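Lyase/mutase (Burkholderia cenocepacia, PDB 4LSB) is a lyase/mutase-type protein with a TIM-barrel fold that binds a magnesium ion. Local coordinates at residues Ala146-Ala151 / Phe159-Arg164; Asp177-Leu182 / Ile204-Arg209. One frame throughout, in Å; residues are numbered along the deposited sequence.

Contact 1 and contact 2 belong to successive parts of one TIM barrel. Contact 1 is fully buried and sets helix 138-153 against strand 160-164, so it joins the outer helical layer to the barrel wall. Contact 2 lies farther from the centre of the chain and is partly buried. It joins helices 175-187 and 201-211 within the outer layer. Both are apolar across the interface and have no cross-segment hydrogen bond. Ion pairs lie beside both: Arg164 with Glu166 at contact 1, and Asp177 with Arg181 within one helix at contact 2. The two contacts meet where Leu182 CD2 packs 4.0 Å from Ala163 O.

Contact 1 (Ala146-Ala151 / Phe159-Arg164); sequences AAAVDA and FTLTAR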
loop_
_atom_site.group_PDB
_atom_site.type_symbol
_atom_site.label_atom_id
_atom_site.label_comp_id
_atom_site.label_asym_id
_atom_site.label_seq_id
_atom_site.Cartn_x
_atom_site.Cartn_y
_atom_site.Cartn_z
ATOM N N ALA B 146 32.009 8.098 -9.095
ATOM C CA ALA B 146 32.767 9.323 -8.870
ATOM C C ALA B 146 31.918 10.608 -9.106
ATOM O O ALA B 146 32.014 11.603 -8.376
ATOM C CB ALA B 146 33.986 9.335 -9.761
ATOM N N ALA B 147 31.067 10.558 -10.102
ATOM C CA ALA B 147 30.173 11.661 -10.425
ATOM C C ALA B 147 29.097 11.779 -9.357
ATOM O O ALA B 147 28.683 12.889 -9.007
ATOM C CB ALA B 147 29.539 11.443 -11.815
ATOM N N ALA B 148 28.634 10.637 -8.848
ATOM C CA ALA B 148 27.621 10.649 -7.786
ATOM C C ALA B 148 28.227 11.248 -6.511
ATOM O O ALA B 148 27.584 12.022 -5.839
ATOM C CB ALA B 148 27.056 9.260 -7.499
ATOM N N VAL B 149 29.471 10.893 -6.218
ATOM C CA VAL B 149 30.159 11.406 -5.051
ATOM C C VAL B 149 30.359 12.908 -5.147
ATOM O O VAL B 149 30.175 13.648 -4.172
ATOM C CB VAL B 149 31.520 10.669 -4.900
ATOM C CG1 VAL B 149 32.498 11.459 -4.005
ATOM C CG2 VAL B 149 31.282 9.263 -4.371
ATOM N N ASP B 150 30.771 13.387 -6.316
ATOM C CA ASP B 150 30.974 14.823 -6.486
ATOM C C ASP B 150 29.686 15.608 -6.284
ATOM O O ASP B 150 29.700 16.673 -5.656
ATOM C CB ASP B 150 31.541 15.171 -7.859
ATOM C CG ASP B 150 32.967 14.720 -8.033
ATOM O OD1 ASP B 150 33.694 14.538 -7.022
ATOM O OD2 ASP B 150 33.353 14.537 -9.203
ATOM N N ALA B 151 28.574 15.105 -6.810
ATOM C CA ALA B 151 27.296 15.721 -6.545
ATOM C C ALA B 151 26.975 15.693 -5.054
ATOM O O ALA B 151 26.481 16.661 -4.507
ATOM C CB ALA B 151 26.198 15.006 -7.303
ATOM N N PHE B 159 25.632 13.819 2.525
ATOM C CA PHE B 159 24.752 12.897 1.792
ATOM C C PHE B 159 25.432 11.540 1.810
ATOM O O PHE B 159 26.622 11.433 1.448
ATOM C CB PHE B 159 24.512 13.386 0.370
ATOM C CG PHE B 159 23.579 12.504 -0.450
ATOM C CD1 PHE B 159 24.041 11.358 -1.077
ATOM C CD2 PHE B 159 22.253 12.860 -0.613
ATOM C CE1 PHE B 159 23.192 10.587 -1.820
ATOM C CE2 PHE B 159 21.405 12.085 -1.338
ATOM C CZ PHE B 159 21.876 10.934 -1.949
ATOM N N THR B 160 24.727 10.533 2.311
ATOM C CA THR B 160 25.301 9.198 2.462
ATOM C C THR B 160 25.039 8.382 1.218
ATOM O O THR B 160 23.899 7.942 0.978
ATOM C CB THR B 160 24.747 8.458 3.677
ATOM O OG1 THR B 160 25.103 9.191 4.844
ATOM C CG2 THR B 160 25.322 7.048 3.748
ATOM N N LEU B 161 26.094 8.272 0.384
ATOM C CA LEU B 161 26.042 7.551 -0.874
ATOM C C LEU B 161 26.346 6.063 -0.711
ATOM O O LEU B 161 27.416 5.685 -0.269
ATOM C CB LEU B 161 26.946 8.128 -1.966
ATOM C CG LEU B 161 26.891 7.375 -3.311
ATOM C CD1 LEU B 161 25.627 7.630 -4.103
ATOM C CD2 LEU B 161 28.087 7.713 -4.202
ATOM N N THR B 162 25.369 5.245 -1.097
ATOM C CA THR B 162 25.553 3.791 -1.148
ATOM C C THR B 162 25.860 3.396 -2.597
ATOM O O THR B 162 25.080 3.681 -3.496
ATOM C CB THR B 162 24.317 3.044 -0.627
ATOM O OG1 THR B 162 24.031 3.415 0.713
ATOM C CG2 THR B 162 24.550 1.544 -0.658
ATOM N N ALA B 163 27.005 2.740 -2.815
ATOM C CA ALA B 163 27.357 2.217 -4.097
ATOM C C ALA B 163 27.024 0.722 -4.100
ATOM O O ALA B 163 27.428 -0.011 -3.176
ATOM C CB ALA B 163 28.847 2.424 -4.362
ATOM N N ARG B 164 26.197 0.325 -5.064
ATOM C CA ARG B 164 25.771 -1.072 -5.250
ATOM C C ARG B 164 26.495 -1.800 -6.382
ATOM O O ARG B 164 26.678 -1.292 -7.502
ATOM C CB ARG B 164 24.260 -1.135 -5.508
ATOM C CG ARG B 164 23.418 -1.057 -4.239
ATOM C CD ARG B 164 21.919 -0.978 -4.452
ATOM N NE ARG B 164 21.408 -2.131 -5.181
ATOM C CZ ARG B 164 20.139 -2.478 -5.227
ATOM N NH1 ARG B 164 19.209 -1.815 -4.564
ATOM N NH2 ARG B 164 19.795 -3.518 -5.943
#
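Leu161 reaches from strand 160-164 to Ala148 and Val149 of helix 138-153. The packing is tight at the end of this leucine. Its CD2 lies 3.6 Å from Val149 CG2 and 3.8 Å from Ala148 CB. The other methyl, CD1, is 4.0 Å from Ala148 CB, so the alanine methyl meets both branches of the fork. The Val149 and Leu161 side chains cross at about a right angle. Leu161 extends with CG anti to the backbone N (chi1 -180°), which carries the fork out to the helix. In Val149, CG2 stands beside the backbone N and makes the contact.

The contact is narrow. The backbones stay well apart, with 7.0 Å between Val149 CA and Leu161 CA, and the side chains bridge that gap. On the far side of the helix Asp150 is exposed to solvent and does not touch the strand.

Strand 121-125, helix 138-153 and strand 160-164 form a beta-alpha-beta unit of the TIM barrel. Neighbours enlarge the apolar layer: Ile124 of strand 121-125 touches Leu161, and Val107 and Ile111 of helix 104-116 touch Ala148. Backbone hydrogen bonds tie Thr160 and Thr162 to Gly122 and Leu161 to Val192. Asp191 OD2, from a loop side chain, also receives Leu161 N.

No hydrogen bond or charge pair joins the two segments. Helix and strand are therefore held here by close methyl packing, while the strand backbone bonds to its neighbours in the barrel wall.

Contact 2 (Asp177-Leu182 / Ile204-Arg209); sequences DTIARL and IAAVTR
Ile179 and Val207 meet between two neighbouring outer helices of the TIM barrel, 175-187 and 201-211. The short helical segments run nearly parallel, with 27° between their directions. Their axes come no closer than 10.2 Å, so side chains make the contact.

Val207 works as a two-pronged group. Its CG2 branch faces Ile179, with CG1 of the isoleucine 3.8 Å from Val207 CG2. Its CG1 branch serves Leu182, whose CD1 lies 3.8 Å from Val207 CG1. Ile179 and Leu182 are one helical turn apart, and each crosses the valine at a slant. The valine torsion explains the division: CG1 is anti to the backbone N (chi1 179°), while CG2 sits beside that N.

Ile179 reaches on past the valine. Its CD1 methyl rests against the backbone of helix 201-211, 4.0 Å from Ala206 O. Ala206 CB adds a looser touch at the partly exposed margin. Leu182, by contrast, is buried. Ala210 and Val211 continue the packing along helix 201-211 against Ile179 and Leu182, respectively.

Asp177 and Arg181 do not touch helix 201-211. They form a salt bridge one turn apart, which should steady the arginine. Asn167 ND2 also binds Asp177 OD2, and Tyr136 O takes a hydrogen bond from Arg181 NH2. The guanidinium meets the acid edge-on: Arg181 NE donates over 2.9 Å to Asp177 OD2, which it approaches on the syn side, 30° out of the carboxylate plane.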
loop_
_atom_site.group_PDB
_atom_site.type_symbol
_atom_site.label_atom_id
_atom_site.label_comp_id
_atom_site.label_asym_id
_atom_site.label_seq_id
_atom_site.Cartn_x
_atom_site.Cartn_y
_atom_site.Cartn_z
ATOM N N ASP B 177 35.415 -10.439 -7.838
ATOM C CA ASP B 177 35.089 -9.262 -8.674
ATOM C C ASP B 177 34.198 -8.301 -7.887
ATOM O O ASP B 177 34.345 -7.078 -7.947
ATOM C CB ASP B 177 34.341 -9.622 -9.962
ATOM C CG ASP B 177 34.241 -8.404 -10.945
ATOM O OD1 ASP B 177 35.298 -7.961 -11.400
ATOM O OD2 ASP B 177 33.126 -7.892 -11.266
ATOM N N THR B 178 33.259 -8.884 -7.168
ATOM C CA THR B 178 32.300 -8.109 -6.413
ATOM C C THR B 178 33.035 -7.276 -5.358
ATOM O O THR B 178 32.791 -6.082 -5.249
ATOM C CB THR B 178 31.231 -9.016 -5.842
ATOM O OG1 THR B 178 30.553 -9.706 -6.906
ATOM C CG2 THR B 178 30.199 -8.191 -5.047
ATOM N N ILE B 179 33.927 -7.893 -4.576
ATOM C CA ILE B 179 34.739 -7.134 -3.596
ATOM C C ILE B 179 35.569 -6.077 -4.263
ATOM O O ILE B 179 35.671 -4.965 -3.760
ATOM C CB ILE B 179 35.577 -8.068 -2.681
ATOM C CG1 ILE B 179 34.676 -8.678 -1.604
ATOM C CG2 ILE B 179 36.738 -7.386 -2.000
ATOM C CD1 ILE B 179 35.256 -9.951 -1.011
ATOM N N ALA B 180 36.154 -6.390 -5.409
ATOM C CA ALA B 180 37.050 -5.437 -6.054
ATOM C C ALA B 180 36.268 -4.220 -6.476
ATOM O O ALA B 180 36.717 -3.107 -6.324
ATOM C CB ALA B 180 37.753 -6.059 -7.238
ATOM N N ARG B 181 35.095 -4.425 -7.047
ATOM C CA ARG B 181 34.206 -3.290 -7.416
ATOM C C ARG B 181 33.873 -2.426 -6.194
ATOM O O ARG B 181 33.968 -1.173 -6.218
ATOM C CB ARG B 181 32.937 -3.841 -8.043
ATOM C CG ARG B 181 33.145 -4.321 -9.490
ATOM C CD ARG B 181 31.867 -4.916 -10.071
ATOM N NE ARG B 181 32.079 -5.225 -11.491
ATOM C CZ ARG B 181 31.995 -4.354 -12.494
ATOM N NH1 ARG B 181 31.654 -3.089 -12.283
ATOM N NH2 ARG B 181 32.229 -4.761 -13.734
ATOM N N LEU B 182 33.490 -3.082 -5.101
ATOM C CA LEU B 182 33.072 -2.340 -3.910
ATOM C C LEU B 182 34.213 -1.548 -3.374
ATOM O O LEU B 182 34.038 -0.428 -2.940
ATOM C CB LEU B 182 32.511 -3.216 -2.789
ATOM C CG LEU B 182 31.211 -3.933 -3.088
ATOM C CD1 LEU B 182 30.807 -4.763 -1.872
ATOM C CD2 LEU B 182 30.102 -2.960 -3.427
ATOM N N ILE B 204 30.052 -12.726 3.444
ATOM C CA ILE B 204 29.795 -11.398 4.039
ATOM C C ILE B 204 30.960 -10.890 4.898
ATOM O O ILE B 204 31.383 -9.728 4.805
ATOM C CB ILE B 204 28.504 -11.428 4.904
ATOM C CG1 ILE B 204 27.266 -11.573 4.049
ATOM C CG2 ILE B 204 28.369 -10.170 5.737
ATOM C CD1 ILE B 204 26.041 -11.950 4.820
ATOM N N ALA B 205 31.489 -11.736 5.769
ATOM C CA ALA B 205 32.610 -11.305 6.603
ATOM C C ALA B 205 33.837 -10.900 5.785
ATOM O O ALA B 205 34.582 -10.020 6.155
ATOM C CB ALA B 205 32.977 -12.376 7.582
ATOM N N ALA B 206 34.060 -11.576 4.672
ATOM C CA ALA B 206 35.158 -11.234 3.757
ATOM C C ALA B 206 34.926 -9.893 3.074
ATOM O O ALA B 206 35.865 -9.161 2.823
ATOM C CB ALA B 206 35.313 -12.303 2.702
ATOM N N VAL B 207 33.697 -9.650 2.682
ATOM C CA VAL B 207 33.312 -8.302 2.176
ATOM C C VAL B 207 33.598 -7.200 3.206
ATOM O O VAL B 207 34.254 -6.232 2.874
ATOM C CB VAL B 207 31.829 -8.215 1.752
ATOM C CG1 VAL B 207 31.509 -6.821 1.278
ATOM C CG2 VAL B 207 31.610 -9.151 0.595
ATOM N N THR B 208 33.122 -7.357 4.429
ATOM C CA THR B 208 33.262 -6.267 5.401
ATOM C C THR B 208 34.740 -6.057 5.761
ATOM O O THR B 208 35.197 -4.915 5.962
ATOM C CB THR B 208 32.436 -6.544 6.675
ATOM O OG1 THR B 208 32.947 -7.697 7.367
ATOM C CG2 THR B 208 30.963 -6.842 6.338
ATOM N N ARG B 209 35.489 -7.154 5.899
ATOM C CA ARG B 209 36.926 -7.012 6.189
ATOM C C ARG B 209 37.694 -6.265 5.084
ATOM O O ARG B 209 38.513 -5.362 5.364
ATOM C CB ARG B 209 37.582 -8.389 6.439
ATOM C CG ARG B 209 38.860 -8.320 7.288
ATOM C CD ARG B 209 39.467 -9.733 7.499
ATOM N NE ARG B 209 39.869 -10.190 6.183
ATOM C CZ ARG B 209 41.028 -9.892 5.599
ATOM N NH1 ARG B 209 41.986 -9.223 6.257
ATOM N NH2 ARG B 209 41.257 -10.311 4.370
#